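Local coordinates for protein SsfX3 (Streptomyces sp. SF2575, PDB 3SKV) that probably transfers a salicylyl group in a tetracycline biosynthetic pathway, as an acyltransferase that joins a jelly-roll domain to a GDSL/SGNH hydrolase-type domain, at residues A[29-34]-A[172-177]; A[76-81]-A[224-229]; A[94-99]-A[153-158]; A[101-106]-A[136-141]; A[238-243]-A[275-280]. The protein carries 1 engineered substitution. All blocks are in the same frame, centred on the assembly; numbering follows the deposited sequence.

Contact 1: A[29-34]-A[172-177]; sequences ARADRS and LEAGAT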
# COMPACT_ATOMS: atom_id res chain seq x y z
N ALA A 29 6.13 -14.28 31.60
CA ALA A 29 5.41 -14.71 32.81
C ALA A 29 4.33 -15.76 32.47
O ALA A 29 3.82 -15.79 31.35
CB ALA A 29 4.76 -13.51 33.51
N ARG A 30 3.98 -16.63 33.45
CA ARG A 30 2.95 -17.66 33.28
C ARG A 30 1.59 -16.97 33.10
O ARG A 30 0.84 -17.31 32.19
CB ARG A 30 2.83 -18.57 34.51
CG ARG A 30 4.05 -19.35 34.92
CD ARG A 30 3.71 -20.20 36.14
NE ARG A 30 4.89 -20.53 36.94
CZ ARG A 30 5.26 -19.90 38.05
NH1 ARG A 30 4.54 -18.88 38.51
NH2 ARG A 30 6.34 -20.28 38.72
N ALA A 31 1.30 -16.00 33.97
CA ALA A 31 0.05 -15.25 34.05
C ALA A 31 -0.35 -14.51 32.76
O ALA A 31 -1.56 -14.39 32.49
CB ALA A 31 0.11 -14.27 35.22
N ASP A 32 0.65 -14.00 31.99
CA ASP A 32 0.47 -13.25 30.74
C ASP A 32 -0.66 -13.77 29.87
O ASP A 32 -0.89 -14.98 29.80
CB ASP A 32 1.78 -13.21 29.93
CG ASP A 32 2.90 -12.39 30.55
OD1 ASP A 32 2.64 -11.68 31.57
OD2 ASP A 32 4.04 -12.45 30.02
N ARG A 33 -1.37 -12.85 29.23
CA ARG A 33 -2.48 -13.25 28.36
C ARG A 33 -1.93 -13.59 26.96
O ARG A 33 -1.34 -12.74 26.31
CB ARG A 33 -3.54 -12.14 28.31
CG ARG A 33 -4.83 -12.62 27.69
CD ARG A 33 -5.81 -11.51 27.41
NE ARG A 33 -6.94 -12.02 26.64
CZ ARG A 33 -8.15 -11.49 26.64
NH1 ARG A 33 -8.41 -10.42 27.36
NH2 ARG A 33 -9.12 -12.04 25.91
N SER A 34 -2.05 -14.85 26.53
CA SER A 34 -1.61 -15.30 25.22
C SER A 34 -2.77 -15.18 24.24
O SER A 34 -3.87 -15.62 24.54
CB SER A 34 -1.11 -16.74 25.28
OG SER A 34 -0.66 -17.10 23.98
N LEU A 172 0.00 -10.12 26.03
CA LEU A 172 -0.41 -8.92 26.76
C LEU A 172 -0.32 -9.23 28.25
O LEU A 172 -0.14 -10.40 28.64
CB LEU A 172 -1.87 -8.52 26.41
CG LEU A 172 -2.22 -8.36 24.92
CD1 LEU A 172 -3.72 -8.30 24.72
CD2 LEU A 172 -1.53 -7.15 24.32
N GLU A 173 -0.45 -8.16 29.09
CA GLU A 173 -0.42 -8.26 30.54
C GLU A 173 -1.53 -9.21 31.00
O GLU A 173 -2.59 -9.26 30.36
CB GLU A 173 -0.59 -6.86 31.16
CG GLU A 173 -0.42 -6.79 32.67
CD GLU A 173 1.01 -6.64 33.15
OE1 GLU A 173 1.78 -7.63 33.07
OE2 GLU A 173 1.36 -5.53 33.61
N ALA A 174 -1.30 -9.96 32.09
CA ALA A 174 -2.31 -10.84 32.66
C ALA A 174 -3.52 -9.99 33.10
O ALA A 174 -3.34 -8.89 33.66
CB ALA A 174 -1.74 -11.56 33.87
N GLY A 175 -4.72 -10.47 32.86
CA GLY A 175 -5.93 -9.73 33.23
C GLY A 175 -6.25 -8.54 32.34
O GLY A 175 -7.22 -7.84 32.59
N ALA A 176 -5.45 -8.31 31.27
CA ALA A 176 -5.72 -7.21 30.35
C ALA A 176 -6.95 -7.54 29.48
O ALA A 176 -7.17 -8.71 29.12
CB ALA A 176 -4.51 -6.95 29.45
N THR A 177 -7.74 -6.49 29.16
CA THR A 177 -8.91 -6.56 28.30
C THR A 177 -8.47 -6.70 26.83
O THR A 177 -7.40 -6.24 26.44
CB THR A 177 -9.74 -5.27 28.43
OG1 THR A 177 -8.95 -4.17 27.96
CG2 THR A 177 -10.22 -5.00 29.85
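Arg-33 and Leu-172 satisfy each other's backbones twice: Arg-33 N donates to Leu-172 O at 2.8 Å, and Leu-172 N donates back to Arg-33 O at 3.0 Å. A third bond comes from the Arg-33 side chain. Its CG stands anti to the backbone N (chi1 -167°) and the chain stays extended from there to NE, which carries the guanidinium along the other segment until Arg-33 NH1 meets Ala-176 O at 2.7 Å. That oxygen lies only 1° out of the guanidinium plane, so the bond is made at the edge of the group. The reciprocal backbone pair is antiparallel and hydrogen-bonded; it adds strand 33-35 to the side of strand 164-172, as an outermost strand of a four-stranded sheet in the jelly-roll part of the molecule. Past Leu-172 the chain reverses in a type II turn from Glu-173 to Ala-176, closed by Ala-176 N on Glu-173 O at 3.1 Å, with Gly-175 at the positive phi that this turn favours. Ala-176 thus has both backbone polar atoms engaged, while Glu-173 N bonds to Ser-93 OG. Ala-31 CB touches Ala-174 CB at 3.5 Å. Asp-32 OD1 and Glu-173 OE1 approach to 4.4 Å with like charges, a proximity probably eased by the bond that Trp-95 NE1 gives Glu-173 OE1 and by a long, weak ion pair between Asp-32 OD2 and Arg-171.

Contact 2: A[76-81]-A[224-229]; sequences VGRLAQ and SFAADG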
# COMPACT_ATOMS: atom_id res chain seq x y z
N VAL A 76 5.41 -14.03 -7.09
CA VAL A 76 4.36 -14.37 -6.10
C VAL A 76 4.57 -13.81 -4.68
O VAL A 76 3.62 -13.29 -4.08
CB VAL A 76 3.98 -15.87 -6.17
CG1 VAL A 76 3.47 -16.41 -4.83
CG2 VAL A 76 2.95 -16.11 -7.26
N GLY A 77 5.81 -13.86 -4.21
CA GLY A 77 6.25 -13.37 -2.91
C GLY A 77 5.83 -11.95 -2.61
O GLY A 77 5.49 -11.63 -1.46
N ARG A 78 5.82 -11.10 -3.67
CA ARG A 78 5.42 -9.68 -3.62
C ARG A 78 4.01 -9.50 -3.04
O ARG A 78 3.77 -8.51 -2.33
CB ARG A 78 5.50 -9.02 -5.02
CG ARG A 78 6.91 -8.99 -5.61
CD ARG A 78 6.89 -8.80 -7.12
NE ARG A 78 6.86 -7.39 -7.52
CZ ARG A 78 7.67 -6.85 -8.44
NH1 ARG A 78 8.57 -7.60 -9.06
NH2 ARG A 78 7.57 -5.56 -8.74
N LEU A 79 3.08 -10.46 -3.30
CA LEU A 79 1.71 -10.45 -2.80
C LEU A 79 1.62 -10.57 -1.26
O LEU A 79 0.64 -10.09 -0.67
CB LEU A 79 0.89 -11.58 -3.45
CG LEU A 79 0.28 -11.39 -4.86
CD1 LEU A 79 0.39 -9.97 -5.41
CD2 LEU A 79 0.71 -12.47 -5.81
N ALA A 80 2.63 -11.24 -0.62
CA ALA A 80 2.72 -11.45 0.83
C ALA A 80 3.53 -10.38 1.56
O ALA A 80 3.66 -10.44 2.78
CB ALA A 80 3.24 -12.85 1.16
N GLN A 81 4.02 -9.38 0.84
CA GLN A 81 4.74 -8.28 1.48
C GLN A 81 3.70 -7.40 2.14
O GLN A 81 2.70 -7.03 1.51
CB GLN A 81 5.61 -7.52 0.50
CG GLN A 81 6.89 -8.29 0.16
CD GLN A 81 7.69 -7.64 -0.94
OE1 GLN A 81 7.48 -6.47 -1.31
NE2 GLN A 81 8.61 -8.41 -1.50
N SER A 224 -0.46 -1.93 -4.72
CA SER A 224 0.75 -1.40 -5.34
C SER A 224 1.84 -2.47 -5.22
O SER A 224 2.27 -2.80 -4.11
CB SER A 224 1.21 -0.14 -4.62
OG SER A 224 0.72 1.04 -5.25
N PHE A 225 2.29 -3.02 -6.35
CA PHE A 225 3.34 -4.04 -6.29
C PHE A 225 4.50 -3.66 -7.21
O PHE A 225 5.07 -4.54 -7.89
CB PHE A 225 2.74 -5.42 -6.64
CG PHE A 225 1.50 -5.80 -5.86
CD1 PHE A 225 1.60 -6.29 -4.56
CD2 PHE A 225 0.24 -5.68 -6.43
CE1 PHE A 225 0.46 -6.65 -3.84
CE2 PHE A 225 -0.89 -6.08 -5.72
CZ PHE A 225 -0.78 -6.56 -4.43
N ALA A 226 4.83 -2.33 -7.25
CA ALA A 226 5.86 -1.70 -8.12
C ALA A 226 5.50 -1.92 -9.63
O ALA A 226 4.37 -2.30 -9.91
CB ALA A 226 7.26 -2.19 -7.77
N ALA A 227 6.42 -1.66 -10.58
CA ALA A 227 6.17 -1.76 -12.02
C ALA A 227 5.40 -3.00 -12.52
O ALA A 227 4.34 -2.84 -13.15
CB ALA A 227 7.45 -1.55 -12.82
N ASP A 228 5.90 -4.20 -12.20
CA ASP A 228 5.29 -5.48 -12.62
C ASP A 228 3.80 -5.62 -12.33
O ASP A 228 3.07 -6.11 -13.21
CB ASP A 228 6.09 -6.68 -12.10
CG ASP A 228 7.51 -6.76 -12.65
OD1 ASP A 228 7.83 -5.99 -13.60
OD2 ASP A 228 8.30 -7.60 -12.15
N GLY A 229 3.35 -5.17 -11.15
CA GLY A 229 1.95 -5.26 -10.77
C GLY A 229 1.04 -4.17 -11.29
O GLY A 229 -0.17 -4.24 -11.05
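Arg-78 and Leu-79 meet Phe-225 where the N-terminal jelly-roll domain adjoins the GDSL/SGNH hydrolase domain, a short helical turn on one side facing the loop after strand 219-223 on the other. The close, inner part combines apolar packing with a carbonyl bond. Leu-79 CD1 sits over a face of the Phe-225 ring, 3.8 Å from the ring centroid and 17° off its normal, a CH-pi contact in which the two side chains cross at about a right angle. Both residues are buried: Leu-79 also packs on Trp-60, and the Phe-225 ring meets that of Phe-236. The Arg-78 chain bends at chi3 (87°), bringing NH2 to Phe-225 O at 2.8 Å, while NE makes a weak, longer bond to the same oxygen. Toward exposed Asp-228 the contact is looser: Arg-78 NH1 forms a salt bridge with Asp-228 OD2 at 3.1 Å, but guanidinium and carboxylate planes are turned 35° apart, so the groups are not paired flat. With an alanine in place of Arg-78, the Phe-225 carbonyl would probably lose these two N-H donors and the Asp-228 carboxylate its partner across the contact. Ala-226 CB approaches Arg-78 NH2 at the guanidinium edge, at 3.5 Å, whereas Asp-228 CB stands over one face of the Arg-78 guanidinium, 3.6 Å above its plane.

Contact 3: A[94-99]-A[153-158]; sequences PWLAVR and KLVELW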
# COMPACT_ATOMS: atom_id res chain seq x y z
N PRO A 94 -0.43 -2.33 29.40
CA PRO A 94 0.64 -1.32 29.24
C PRO A 94 1.79 -1.82 28.34
O PRO A 94 2.70 -1.05 28.03
CB PRO A 94 1.09 -1.07 30.68
CG PRO A 94 0.88 -2.38 31.35
CD PRO A 94 -0.33 -3.02 30.71
N TRP A 95 1.74 -3.10 27.92
CA TRP A 95 2.77 -3.68 27.06
C TRP A 95 2.21 -4.70 26.07
O TRP A 95 1.12 -5.23 26.26
CB TRP A 95 3.93 -4.30 27.87
CG TRP A 95 3.56 -5.45 28.75
CD1 TRP A 95 3.13 -5.40 30.04
CD2 TRP A 95 3.56 -6.84 28.38
NE1 TRP A 95 2.88 -6.67 30.50
CE2 TRP A 95 3.12 -7.58 29.51
CE3 TRP A 95 3.85 -7.54 27.19
CZ2 TRP A 95 3.02 -8.97 29.50
CZ3 TRP A 95 3.76 -8.93 27.18
CH2 TRP A 95 3.34 -9.63 28.32
N LEU A 96 2.97 -4.99 25.02
CA LEU A 96 2.63 -6.03 24.07
C LEU A 96 3.83 -6.74 23.56
O LEU A 96 4.92 -6.16 23.43
CB LEU A 96 1.66 -5.58 22.93
CG LEU A 96 2.14 -4.74 21.74
CD1 LEU A 96 3.03 -5.54 20.76
CD2 LEU A 96 0.95 -4.29 20.95
N ALA A 97 3.63 -7.98 23.21
CA ALA A 97 4.70 -8.81 22.64
C ALA A 97 4.16 -9.56 21.46
O ALA A 97 3.01 -9.98 21.49
CB ALA A 97 5.26 -9.76 23.69
N VAL A 98 4.94 -9.65 20.39
CA VAL A 98 4.56 -10.36 19.16
C VAL A 98 5.69 -11.32 18.78
O VAL A 98 6.84 -10.91 18.70
CB VAL A 98 4.22 -9.43 17.98
CG1 VAL A 98 3.83 -10.24 16.74
CG2 VAL A 98 3.10 -8.46 18.33
N ARG A 99 5.34 -12.60 18.58
CA ARG A 99 6.23 -13.64 18.10
C ARG A 99 6.08 -13.63 16.57
O ARG A 99 4.98 -13.84 16.04
CB ARG A 99 5.91 -15.00 18.72
CG ARG A 99 6.97 -16.01 18.36
CD ARG A 99 6.77 -17.29 19.12
NE ARG A 99 7.53 -18.36 18.48
CZ ARG A 99 7.16 -19.63 18.49
NH1 ARG A 99 6.06 -20.00 19.13
NH2 ARG A 99 7.89 -20.54 17.87
N LYS A 153 -7.35 1.64 24.87
CA LYS A 153 -6.80 2.36 23.72
C LYS A 153 -6.81 1.49 22.49
O LYS A 153 -6.75 0.25 22.59
CB LYS A 153 -5.35 2.82 24.03
CG LYS A 153 -4.35 1.68 24.12
CD LYS A 153 -3.26 1.92 25.13
CE LYS A 153 -2.56 0.64 25.46
NZ LYS A 153 -2.92 0.17 26.83
N LEU A 154 -6.82 2.12 21.31
CA LEU A 154 -6.70 1.38 20.06
C LEU A 154 -5.21 1.23 19.73
O LEU A 154 -4.48 2.22 19.65
CB LEU A 154 -7.48 2.08 18.93
CG LEU A 154 -7.25 1.55 17.49
CD1 LEU A 154 -7.62 0.06 17.33
CD2 LEU A 154 -7.96 2.42 16.47
N VAL A 155 -4.77 -0.01 19.53
CA VAL A 155 -3.40 -0.33 19.17
C VAL A 155 -3.33 -0.74 17.69
O VAL A 155 -4.02 -1.68 17.30
CB VAL A 155 -2.79 -1.41 20.07
CG1 VAL A 155 -1.31 -1.64 19.72
CG2 VAL A 155 -2.94 -1.03 21.55
N GLU A 156 -2.52 -0.03 16.88
CA GLU A 156 -2.35 -0.38 15.47
C GLU A 156 -0.89 -0.73 15.27
O GLU A 156 -0.00 0.07 15.58
CB GLU A 156 -2.73 0.74 14.48
CG GLU A 156 -4.06 1.45 14.72
CD GLU A 156 -4.23 2.79 14.02
OE1 GLU A 156 -3.64 2.98 12.93
OE2 GLU A 156 -4.98 3.65 14.54
N LEU A 157 -0.65 -1.93 14.77
CA LEU A 157 0.68 -2.42 14.44
C LEU A 157 0.79 -2.33 12.92
O LEU A 157 0.10 -3.08 12.22
CB LEU A 157 0.83 -3.89 14.90
CG LEU A 157 1.51 -4.18 16.25
CD1 LEU A 157 1.07 -3.22 17.34
CD2 LEU A 157 1.25 -5.58 16.68
N TRP A 158 1.56 -1.35 12.42
CA TRP A 158 1.77 -1.16 10.99
C TRP A 158 2.95 -2.01 10.60
O TRP A 158 4.10 -1.71 10.94
CB TRP A 158 2.04 0.30 10.67
CG TRP A 158 0.81 1.12 10.71
CD1 TRP A 158 0.11 1.51 11.81
CD2 TRP A 158 0.19 1.76 9.59
NE1 TRP A 158 -0.95 2.32 11.44
CE2 TRP A 158 -0.92 2.49 10.08
CE3 TRP A 158 0.43 1.75 8.20
CZ2 TRP A 158 -1.77 3.21 9.25
CZ3 TRP A 158 -0.45 2.41 7.38
CH2 TRP A 158 -1.52 3.16 7.90
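Leu-96 CD2 touches two side chains of the facing strand, Val-155 CG1 at 3.7 Å and Leu-157 CD1 at 3.8 Å. Two residues along, Val-98 CG2 meets Leu-157 CD2 at 3.8 Å, so the two methyls of Leu-157 are shared between Leu-96 and Val-98. All three encounters are tip to tip, methyl against methyl, and no hydrogen bond crosses. With chi1 of Leu-96 at 77°, its CG lies between the backbone N and the carbonyl carbon, a setting that goes with CD2 reaching both Val-155 and Leu-157. At one end of this apolar row, Lys-153 NZ comes to 4.4 Å from Pro-94 N, but its bonds go to the carbonyl oxygens of Pro-149, Gly-151 and Ser-93, which probably keep the buried ammonium satisfied. In the next shell, Leu-96 rests on Leu-172 and Val-98 on Leu-167, while Leu-157 rests on Val-123 and Val-155 on Thr-91. The short segment axes of strands 96-99 and 153-158 pass 11.2 Å apart and cross at -33°, as expected of two sheets packed face to face in a beta sandwich. Strand 96-103 runs between 164-172 and 141-145 in one sheet of this jelly-roll domain, and strand 153-158 between 86-91 and 120-125 in the other.

Contact 4: A[101-106]-A[136-141]; sequences EAVGPK and KLDADA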
# COMPACT_ATOMS: atom_id res chain seq x y z
N GLU A 101 8.25 -13.63 12.38
CA GLU A 101 9.28 -14.02 11.43
C GLU A 101 9.11 -13.06 10.26
O GLU A 101 8.00 -12.91 9.74
CB GLU A 101 9.13 -15.48 11.00
CG GLU A 101 10.36 -15.98 10.24
CD GLU A 101 10.25 -17.31 9.52
OE1 GLU A 101 9.11 -17.81 9.35
OE2 GLU A 101 11.31 -17.83 9.09
N ALA A 102 10.20 -12.35 9.91
CA ALA A 102 10.19 -11.38 8.80
C ALA A 102 11.14 -11.86 7.71
O ALA A 102 12.34 -12.07 7.96
CB ALA A 102 10.56 -9.99 9.28
N VAL A 103 10.59 -12.12 6.52
CA VAL A 103 11.38 -12.63 5.40
C VAL A 103 11.54 -11.56 4.32
O VAL A 103 10.54 -11.10 3.74
CB VAL A 103 10.83 -13.96 4.80
CG1 VAL A 103 11.82 -14.57 3.84
CG2 VAL A 103 10.49 -14.97 5.89
N GLY A 104 12.78 -11.19 4.06
CA GLY A 104 13.12 -10.22 3.03
C GLY A 104 13.15 -10.87 1.66
O GLY A 104 13.22 -12.10 1.57
N PRO A 105 13.12 -10.06 0.56
CA PRO A 105 13.19 -10.65 -0.80
C PRO A 105 14.52 -11.36 -1.06
O PRO A 105 15.57 -10.88 -0.60
CB PRO A 105 12.96 -9.46 -1.74
CG PRO A 105 12.45 -8.34 -0.86
CD PRO A 105 13.05 -8.59 0.49
N LYS A 106 14.46 -12.54 -1.72
CA LYS A 106 15.64 -13.37 -2.04
C LYS A 106 16.55 -12.69 -3.10
O LYS A 106 16.14 -12.57 -4.26
CB LYS A 106 15.22 -14.79 -2.49
CG LYS A 106 15.10 -15.80 -1.36
CD LYS A 106 13.65 -16.03 -0.92
CE LYS A 106 13.33 -15.42 0.43
NZ LYS A 106 13.96 -16.17 1.56
N LYS A 136 14.14 -8.20 13.54
CA LYS A 136 15.16 -9.20 13.26
C LYS A 136 14.69 -9.98 12.01
O LYS A 136 13.53 -10.37 11.93
CB LYS A 136 15.35 -10.14 14.47
CG LYS A 136 16.76 -10.68 14.55
CD LYS A 136 16.83 -12.14 14.99
CE LYS A 136 18.15 -12.80 14.63
NZ LYS A 136 18.37 -12.92 13.15
N LEU A 137 15.58 -10.18 11.04
CA LEU A 137 15.23 -10.87 9.79
C LEU A 137 15.51 -12.36 9.79
O LEU A 137 16.47 -12.80 10.43
CB LEU A 137 15.96 -10.25 8.58
CG LEU A 137 15.54 -8.85 8.15
CD1 LEU A 137 16.03 -8.57 6.76
CD2 LEU A 137 14.03 -8.67 8.21
N ASP A 138 14.70 -13.12 9.02
CA ASP A 138 14.79 -14.56 8.76
C ASP A 138 15.04 -15.40 10.02
O ASP A 138 15.93 -16.26 10.06
CB ASP A 138 15.83 -14.86 7.64
CG ASP A 138 15.67 -14.01 6.39
OD1 ASP A 138 14.54 -13.90 5.86
OD2 ASP A 138 16.70 -13.46 5.91
N ALA A 139 14.25 -15.12 11.06
CA ALA A 139 14.37 -15.78 12.35
C ALA A 139 13.05 -15.75 13.09
O ALA A 139 12.28 -14.81 12.94
CB ALA A 139 15.44 -15.08 13.18
N ASP A 140 12.81 -16.79 13.91
CA ASP A 140 11.67 -16.92 14.79
C ASP A 140 12.04 -15.98 15.96
O ASP A 140 12.89 -16.33 16.79
CB ASP A 140 11.53 -18.39 15.24
CG ASP A 140 10.38 -18.73 16.18
OD1 ASP A 140 9.74 -17.77 16.72
OD2 ASP A 140 10.13 -19.94 16.40
N ALA A 141 11.50 -14.75 15.95
CA ALA A 141 11.86 -13.71 16.91
C ALA A 141 10.68 -13.17 17.71
O ALA A 141 9.52 -13.47 17.42
CB ALA A 141 12.57 -12.57 16.19
O HOH W 1 12.39 -12.52 11.55
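Ala-102 O accepts Asp-138 N at 2.8 Å, with an N-H...O angle of 166° and the donor nearly along the C=O axis. It is the one direct hydrogen bond between the segments, and Asp-138 reaches it from left-handed helical backbone angles that turn the loop. Beside it a water fills in: it accepts from Ala-102 N at 2.7 Å and donates to Ala-139 O, also at 2.7 Å, as well as to Lys-136 O. The backbone N and O of Ala-102 are therefore both satisfied, one directly and one through water. Glu-101 can be followed outward from the backbone. Glu-101 CA gives a C-H...O contact to Ala-139 O at 3.5 Å; CB of Glu-101 lies 3.8 Å from that same oxygen, and its CG, anti to the backbone N (chi1 -168°), is 3.5 Å from it. Beyond CG the chain stays extended and leaves the loop, until OE1 ends in a salt bridge with Arg-166 NH1 on the next strand. On the apolar side Ala-102 CB meets Leu-137 CD2 at 3.9 Å. A mixed contact lies apart from this one: Val-103 crosses Asp-138 at about a right angle, the methyl Val-103 CG1 standing 3.5 Å from the carboxylate oxygen Asp-138 OD1. Asp-140 turns its carboxylate to Arg-99, where it forms a salt bridge. The loop 136-141 carries the chain from strand 128-134 of one sheet to strand 141-145 of the other, and here, before regular pairing begins, it borders strand 96-103 through a single bond and a water, one of the sheet-to-sheet connections of which a jelly roll is built.

Contact 5: A[238-243]-A[275-280]; sequences RLIRDL and QIIRER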
# COMPACT_ATOMS: atom_id res chain seq x y z
N ARG A 238 -10.45 -7.53 -11.15
CA ARG A 238 -11.39 -8.48 -10.53
C ARG A 238 -11.25 -8.43 -9.00
O ARG A 238 -12.25 -8.49 -8.30
CB ARG A 238 -11.14 -9.89 -11.04
CG ARG A 238 -11.53 -10.09 -12.52
CD ARG A 238 -11.18 -11.49 -13.00
NE ARG A 238 -12.19 -12.46 -12.57
CZ ARG A 238 -12.06 -13.31 -11.56
NH1 ARG A 238 -10.94 -13.34 -10.85
NH2 ARG A 238 -13.04 -14.14 -11.26
N LEU A 239 -10.00 -8.32 -8.50
CA LEU A 239 -9.69 -8.20 -7.08
C LEU A 239 -10.32 -6.91 -6.52
O LEU A 239 -11.07 -6.98 -5.55
CB LEU A 239 -8.17 -8.24 -6.86
CG LEU A 239 -7.67 -8.33 -5.40
CD1 LEU A 239 -8.35 -9.47 -4.65
CD2 LEU A 239 -6.22 -8.53 -5.34
N ILE A 240 -10.05 -5.76 -7.15
CA ILE A 240 -10.61 -4.48 -6.76
C ILE A 240 -12.14 -4.55 -6.71
O ILE A 240 -12.74 -4.10 -5.73
CB ILE A 240 -10.11 -3.34 -7.68
CG1 ILE A 240 -8.58 -3.14 -7.51
CG2 ILE A 240 -10.89 -2.04 -7.40
CD1 ILE A 240 -7.90 -2.30 -8.56
N ARG A 241 -12.75 -5.13 -7.76
CA ARG A 241 -14.19 -5.31 -7.89
C ARG A 241 -14.76 -6.11 -6.71
O ARG A 241 -15.85 -5.80 -6.22
CB ARG A 241 -14.48 -6.07 -9.21
CG ARG A 241 -15.95 -6.34 -9.47
CD ARG A 241 -16.19 -7.45 -10.46
NE ARG A 241 -15.60 -8.71 -10.01
CZ ARG A 241 -15.41 -9.76 -10.79
NH1 ARG A 241 -15.71 -9.70 -12.08
NH2 ARG A 241 -14.87 -10.86 -10.29
N ASP A 242 -14.02 -7.17 -6.28
CA ASP A 242 -14.46 -8.06 -5.21
C ASP A 242 -14.10 -7.60 -3.79
O ASP A 242 -14.48 -8.23 -2.82
CB ASP A 242 -14.01 -9.50 -5.53
CG ASP A 242 -14.58 -10.07 -6.85
OD1 ASP A 242 -15.71 -9.67 -7.23
OD2 ASP A 242 -13.89 -10.89 -7.50
N LEU A 243 -13.44 -6.45 -3.67
CA LEU A 243 -13.02 -5.84 -2.41
C LEU A 243 -13.98 -4.69 -2.00
O LEU A 243 -14.49 -4.03 -2.90
CB LEU A 243 -11.61 -5.26 -2.62
CG LEU A 243 -10.39 -5.91 -1.95
CD1 LEU A 243 -10.63 -7.30 -1.50
CD2 LEU A 243 -9.20 -5.87 -2.84
N GLN A 275 -14.44 -0.98 -16.30
CA GLN A 275 -15.70 -1.68 -16.49
C GLN A 275 -15.89 -2.87 -15.58
O GLN A 275 -17.01 -3.09 -15.12
CB GLN A 275 -15.91 -2.05 -17.96
CG GLN A 275 -16.08 -0.83 -18.89
CD GLN A 275 -16.93 0.28 -18.33
OE1 GLN A 275 -16.42 1.30 -17.85
NE2 GLN A 275 -18.23 0.11 -18.33
N ILE A 276 -14.80 -3.65 -15.32
CA ILE A 276 -14.81 -4.80 -14.43
C ILE A 276 -15.11 -4.32 -13.00
O ILE A 276 -15.94 -4.91 -12.32
CB ILE A 276 -13.47 -5.61 -14.49
CG1 ILE A 276 -13.32 -6.34 -15.85
CG2 ILE A 276 -13.33 -6.61 -13.29
CD1 ILE A 276 -11.83 -6.73 -16.19
N ILE A 277 -14.45 -3.24 -12.56
CA ILE A 277 -14.64 -2.65 -11.23
C ILE A 277 -16.10 -2.19 -11.04
O ILE A 277 -16.71 -2.45 -10.00
CB ILE A 277 -13.64 -1.47 -11.06
CG1 ILE A 277 -12.17 -1.98 -10.95
CG2 ILE A 277 -14.06 -0.55 -9.90
CD1 ILE A 277 -11.07 -0.84 -11.07
N ARG A 278 -16.65 -1.52 -12.10
CA ARG A 278 -17.98 -0.96 -12.14
C ARG A 278 -19.10 -1.98 -12.00
O ARG A 278 -20.23 -1.60 -11.66
CB ARG A 278 -18.18 -0.08 -13.38
CG ARG A 278 -17.56 1.31 -13.26
CD ARG A 278 -18.52 2.28 -12.60
NE ARG A 278 -17.90 3.60 -12.48
CZ ARG A 278 -17.42 4.14 -11.36
NH1 ARG A 278 -17.49 3.48 -10.21
NH2 ARG A 278 -16.87 5.35 -11.38
N GLU A 279 -18.81 -3.28 -12.23
CA GLU A 279 -19.82 -4.33 -12.08
C GLU A 279 -20.30 -4.38 -10.62
O GLU A 279 -21.49 -4.56 -10.40
CB GLU A 279 -19.26 -5.69 -12.48
CG GLU A 279 -18.96 -5.85 -13.95
CD GLU A 279 -18.08 -7.04 -14.32
OE1 GLU A 279 -17.68 -7.82 -13.42
OE2 GLU A 279 -17.77 -7.17 -15.52
N ARG A 280 -19.38 -4.19 -9.64
CA ARG A 280 -19.67 -4.23 -8.20
C ARG A 280 -19.54 -2.87 -7.48
O ARG A 280 -20.06 -2.72 -6.38
CB ARG A 280 -18.91 -5.37 -7.47
CG ARG A 280 -19.02 -6.73 -8.18
CD ARG A 280 -19.52 -7.87 -7.33
NE ARG A 280 -18.48 -8.56 -6.58
CZ ARG A 280 -18.62 -9.00 -5.34
NH1 ARG A 280 -19.75 -8.77 -4.67
NH2 ARG A 280 -17.64 -9.66 -4.74
O HOH W 2 -16.24 -10.26 -2.52
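Arg-241 and Arg-280 share Asp-242 in a network of salt bridges that Glu-279 extends. Arg-241 grips its neighbour Asp-242 side-on, NE to OD1 and NH2 to OD2, the second bond being nearly straight at 173°. The remaining nitrogen, Arg-241 NH1, crosses to Glu-279 OE1 at 3.0 Å, with guanidinium and carboxylate planes nearly coplanar. Arg-280 comes to the same aspartate from the other segment, its NE at 3.1 Å and its NH2 at 3.2 Å from Asp-242 OD1, so that OD1 takes three donors and Asp-242 is likely to stay ionised. The 4.5 Å between Arg-241 NE and Arg-280 NE is bridged by OD1 of Asp-242, to which both donate. A water linked to Asp-242 O makes a weak further bond with Arg-280 NH2. These charges lie near the C-terminal ends of helices 234-242 and 266-278, which cover the parallel sheet of the three-layer alpha/beta SGNH fold. The apolar contacts face that sheet: Ile-240 CG2 packs on Ile-277 CG1 at 3.8 Å, and both isoleucines touch Ile-248 of strand 247-252. Nearer the surface, Ile-276 CG2 lies 4.0 Å from Arg-238 CG. The aliphatic parts of Arg-241 and Arg-280 also lie against each other. A leucine at Arg-241 is likely to leave Glu-279 without its partner and Asp-242 held by Arg-280 alone among these residues.

How the contacts relate
Contacts 1, 3 and 4 share the sheet of the N-terminal jelly roll that holds strand 96-103, which contact 3 packs against the second sheet. Contact 3 touches contact 1 through Trp-95 and Glu-173 and through Leu-172 CD2, 3.8 Å from Leu-96 CB; it touches contact 4 through the Arg-99 to Asp-140 salt bridge. Contact 2 joins the domains; its Gln-81 packs on Pro-105 of contact 4. Contact 5 lies wholly in the hydrolase-type domain, its centre about 19 Å from that of contact 2 and about 43 Å from that of contact 1. In SGNH enzymes the loop after the second parallel strand commonly contributes to the oxyanion hole, so contact 2 probably lies nearest the active site.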